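Local coordinates for TlmII (Streptoalloteichus hindustanus, PDB 4HVM), which takes part in tallysomycin biosynthesis, probably as a condensation-type protein of the nonribosomal peptide synthetase machinery that may bind phosphopantetheine, at residues 276-282 with 296-302. Sequence-based numbering, arbitrary orientation.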
ATOM      1  N   TYR A 276     -11.552  10.368  12.489  1.00 18.60           N
ATOM      2  CA  TYR A 276     -10.418   9.444  12.523  1.00 11.68           C
ATOM      3  C   TYR A 276     -10.146   8.748  11.195  1.00 14.36           C
ATOM      4  O   TYR A 276     -11.040   8.167  10.587  1.00 25.67           O
ATOM      5  CB  TYR A 276     -10.589   8.417  13.641  1.00 17.52           C
ATOM      6  CG  TYR A 276     -10.198   8.966  14.987  1.00 23.47           C
ATOM      7  CD1 TYR A 276     -11.062   9.787  15.700  1.00 22.11           C
ATOM      8  CD2 TYR A 276      -8.958   8.678  15.540  1.00 25.57           C
ATOM      9  CE1 TYR A 276     -10.705  10.300  16.933  1.00 26.57           C
ATOM     10  CE2 TYR A 276      -8.590   9.183  16.768  1.00 29.40           C
ATOM     11  CZ  TYR A 276      -9.465   9.993  17.462  1.00 28.31           C
ATOM     12  OH  TYR A 276      -9.088  10.493  18.687  1.00 21.54           O
ATOM     13  N   LEU A 277      -8.891   8.809  10.762  1.00 15.74           N
ATOM     14  CA  LEU A 277      -8.484   8.268   9.474  1.00 15.88           C
ATOM     15  C   LEU A 277      -7.455   7.156   9.635  1.00 16.46           C
ATOM     16  O   LEU A 277      -6.991   6.876  10.740  1.00 18.76           O
ATOM     17  CB  LEU A 277      -7.897   9.369   8.587  1.00  9.40           C
ATOM     18  CG  LEU A 277      -8.794  10.444   7.973  1.00 31.50           C
ATOM     19  CD1 LEU A 277      -9.355  11.415   9.009  1.00 31.64           C
ATOM     20  CD2 LEU A 277      -8.028  11.206   6.904  1.00 35.07           C
ATOM     21  N   SER A 278      -7.093   6.534   8.520  1.00  8.97           N
ATOM     22  CA  SER A 278      -6.051   5.520   8.512  1.00  8.61           C
ATOM     23  C   SER A 278      -5.112   5.741   7.331  1.00 21.80           C
ATOM     24  O   SER A 278      -5.560   5.983   6.211  1.00 26.99           O
ATOM     25  CB  SER A 278      -6.663   4.120   8.434  1.00 18.52           C
ATOM     26  OG  SER A 278      -5.659   3.137   8.246  1.00 25.18           O
ATOM     27  N   THR A 279      -3.811   5.666   7.584  1.00 12.51           N
ATOM     28  CA  THR A 279      -2.828   5.774   6.512  1.00 14.39           C
ATOM     29  C   THR A 279      -1.645   4.856   6.785  1.00 19.63           C
ATOM     30  O   THR A 279      -1.444   4.416   7.916  1.00 21.19           O
ATOM     31  CB  THR A 279      -2.331   7.223   6.336  1.00 19.17           C
ATOM     32  OG1 THR A 279      -1.516   7.318   5.159  1.00 27.89           O
ATOM     33  CG2 THR A 279      -1.527   7.670   7.547  1.00 22.59           C
ATOM     34  N   GLU A 280      -0.860   4.570   5.751  1.00 24.34           N
ATOM     35  CA  GLU A 280       0.298   3.697   5.907  1.00 26.08           C
ATOM     36  C   GLU A 280       1.558   4.474   6.282  1.00 26.44           C
ATOM     37  O   GLU A 280       1.651   5.680   6.056  1.00 30.10           O
ATOM     38  CB  GLU A 280       0.542   2.877   4.638  1.00 27.64           C
ATOM     39  CG  GLU A 280      -0.482   1.782   4.407  1.00 37.31           C
ATOM     40  CD  GLU A 280      -1.421   2.094   3.263  1.00 54.77           C
ATOM     41  OE1 GLU A 280      -0.929   2.473   2.178  1.00 63.43           O
ATOM     42  OE2 GLU A 280      -2.650   1.958   3.450  1.00 61.80           O
ATOM     43  N   VAL A 281       2.517   3.767   6.870  1.00 19.46           N
ATOM     44  CA  VAL A 281       3.804   4.341   7.230  1.00  9.91           C
ATOM     45  C   VAL A 281       4.914   3.354   6.894  1.00 16.26           C
ATOM     46  O   VAL A 281       4.840   2.187   7.272  1.00 15.97           O
ATOM     47  CB  VAL A 281       3.865   4.684   8.731  1.00 16.15           C
ATOM     48  CG1 VAL A 281       5.304   4.884   9.182  1.00 16.05           C
ATOM     49  CG2 VAL A 281       3.036   5.920   9.025  1.00 22.85           C
ATOM     50  N   ASP A 282       5.929   3.815   6.170  1.00 24.68           N
ATOM     51  CA  ASP A 282       7.074   2.979   5.837  1.00 22.02           C
ATOM     52  C   ASP A 282       8.071   3.048   6.985  1.00 22.03           C
ATOM     53  O   ASP A 282       8.613   4.114   7.281  1.00 29.02           O
ATOM     54  CB  ASP A 282       7.732   3.449   4.537  1.00 34.28           C
ATOM     55  CG  ASP A 282       8.703   2.428   3.970  1.00 40.87           C
ATOM     56  OD1 ASP A 282       9.127   1.524   4.722  1.00 45.47           O
ATOM     57  OD2 ASP A 282       9.042   2.528   2.772  1.00 39.45           O
ATOM     58  N   LEU A 296       7.640  -4.041   5.553  1.00 19.62           N
ATOM     59  CA  LEU A 296       8.020  -3.084   6.584  1.00 18.88           C
ATOM     60  C   LEU A 296       7.099  -1.860   6.577  1.00 19.71           C
ATOM     61  O   LEU A 296       7.470  -0.785   7.047  1.00 26.36           O
ATOM     62  CB  LEU A 296       9.482  -2.666   6.408  1.00 12.86           C
ATOM     63  CG  LEU A 296      10.515  -3.743   6.752  1.00 17.10           C
ATOM     64  CD1 LEU A 296      11.919  -3.229   6.507  1.00 22.40           C
ATOM     65  CD2 LEU A 296      10.360  -4.207   8.194  1.00 14.32           C
ATOM     66  N   THR A 297       5.897  -2.036   6.040  1.00 12.72           N
ATOM     67  CA  THR A 297       4.914  -0.964   5.998  1.00 18.98           C
ATOM     68  C   THR A 297       3.734  -1.321   6.890  1.00 17.96           C
ATOM     69  O   THR A 297       3.204  -2.430   6.819  1.00 22.18           O
ATOM     70  CB  THR A 297       4.411  -0.707   4.566  1.00 21.81           C
ATOM     71  OG1 THR A 297       5.521  -0.397   3.714  1.00 23.51           O
ATOM     72  CG2 THR A 297       3.423   0.449   4.551  1.00 13.35           C
ATOM     73  N   ASP A 298       3.332  -0.379   7.736  1.00  9.28           N
ATOM     74  CA  ASP A 298       2.230  -0.602   8.660  1.00  9.27           C
ATOM     75  C   ASP A 298       1.253   0.566   8.631  1.00 24.56           C
ATOM     76  O   ASP A 298       1.591   1.658   8.178  1.00 27.58           O
ATOM     77  CB  ASP A 298       2.767  -0.804  10.076  1.00 15.52           C
ATOM     78  CG  ASP A 298       1.737  -1.402  11.011  1.00 26.59           C
ATOM     79  OD1 ASP A 298       0.815  -2.103  10.536  1.00 30.36           O
ATOM     80  OD2 ASP A 298       1.862  -1.177  12.231  1.00 30.93           O
ATOM     81  N   ARG A 299       0.038   0.328   9.116  1.00 20.29           N
ATOM     82  CA  ARG A 299      -0.995   1.358   9.146  1.00 18.81           C
ATOM     83  C   ARG A 299      -1.106   2.013  10.522  1.00 22.80           C
ATOM     84  O   ARG A 299      -1.052   1.336  11.549  1.00 27.20           O
ATOM     85  CB  ARG A 299      -2.343   0.763   8.739  1.00 17.99           C
ATOM     86  CG  ARG A 299      -2.453   0.433   7.261  1.00 25.76           C
ATOM     87  CD  ARG A 299      -3.748  -0.306   6.960  1.00 25.00           C
ATOM     88  NE  ARG A 299      -3.720  -1.682   7.448  1.00 25.86           N
ATOM     89  CZ  ARG A 299      -4.737  -2.533   7.352  1.00 31.92           C
ATOM     90  NH1 ARG A 299      -5.876  -2.151   6.788  1.00 32.89           N
ATOM     91  NH2 ARG A 299      -4.616  -3.767   7.823  1.00 38.24           N
ATOM     92  N   VAL A 300      -1.250   3.334  10.535  1.00 14.67           N
ATOM     93  CA  VAL A 300      -1.485   4.062  11.778  1.00 16.17           C
ATOM     94  C   VAL A 300      -2.856   4.738  11.764  1.00 19.78           C
ATOM     95  O   VAL A 300      -3.317   5.203  10.724  1.00 28.65           O
ATOM     96  CB  VAL A 300      -0.376   5.098  12.062  1.00 15.42           C
ATOM     97  CG1 VAL A 300       0.970   4.407  12.182  1.00 21.29           C
ATOM     98  CG2 VAL A 300      -0.332   6.153  10.975  1.00 19.44           C
ATOM     99  N   VAL A 301      -3.509   4.771  12.921  1.00 19.90           N
ATOM    100  CA  VAL A 301      -4.810   5.418  13.050  1.00  9.12           C
ATOM    101  C   VAL A 301      -4.655   6.733  13.805  1.00 16.00           C
ATOM    102  O   VAL A 301      -4.144   6.756  14.924  1.00 26.71           O
ATOM    103  CB  VAL A 301      -5.807   4.516  13.793  1.00 17.41           C
ATOM    104  CG1 VAL A 301      -7.140   5.225  13.966  1.00 18.34           C
ATOM    105  CG2 VAL A 301      -5.982   3.202  13.048  1.00 21.53           C
ATOM    106  N   PHE A 302      -5.081   7.829  13.185  1.00 13.00           N
ATOM    107  CA  PHE A 302      -4.959   9.152  13.795  1.00 17.93           C
ATOM    108  C   PHE A 302      -6.234   9.964  13.616  1.00 17.71           C
ATOM    109  O   PHE A 302      -7.019   9.705  12.705  1.00 21.36           O
ATOM    110  CB  PHE A 302      -3.762   9.915  13.216  1.00 16.34           C
ATOM    111  CG  PHE A 302      -3.898  10.250  11.759  1.00 10.93           C
ATOM    112  CD1 PHE A 302      -3.646   9.296  10.788  1.00 10.89           C
ATOM    113  CD2 PHE A 302      -4.260  11.526  11.359  1.00 12.01           C
ATOM    114  CE1 PHE A 302      -3.769   9.606   9.450  1.00 14.59           C
ATOM    115  CE2 PHE A 302      -4.380  11.839  10.024  1.00 12.18           C
ATOM    116  CZ  PHE A 302      -4.134  10.880   9.068  1.00 16.63           C
TER
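Start with Phe302: its p chi1 (65°) swings the ring back across the neighbouring strand, so that Leu277 CB sits over one ring face, 4.1 Å from Phe302 CZ, and Thr279 CG2 comes to 3.5 Å from Phe302 CE1. The same face of the sheet continues through Val300, whose CG2 lies 3.9 Å from both Thr279 CG2 and Val281 CG2. Helices 314-330 and 241-255 both pack on this face, the first placing Phe325 edge-to-face with Phe302. The two strands, 276-282 and 297-302, run antiparallel, tied by paired backbone hydrogen bonds at Leu277/Phe302, Thr279/Val300 and Val281/Asp298; Val281 N to Asp298 O is the shortest at 2.6 Å. In what is probably a condensation-domain fold of the CoA-dependent acyltransferase type, strand 297-305 edges a mixed sheet with 274-282 next to it, the connection including the short helix 283-286. On the other face the matching m chi1 of Glu280 and Arg299 lays their aliphatic parts side by side, Glu280 CG to Arg299 CG 3.7 Å, while Glu280 OE2 is hydrogen-bonded to His362. Glu280 CB also meets Thr297 CG2 at 3.8 Å, with Thr297 OG1 hydrogen-bonded to Asp146. At the strand's end, Asp282 N-caps the following helix and forms a salt bridge to Arg284.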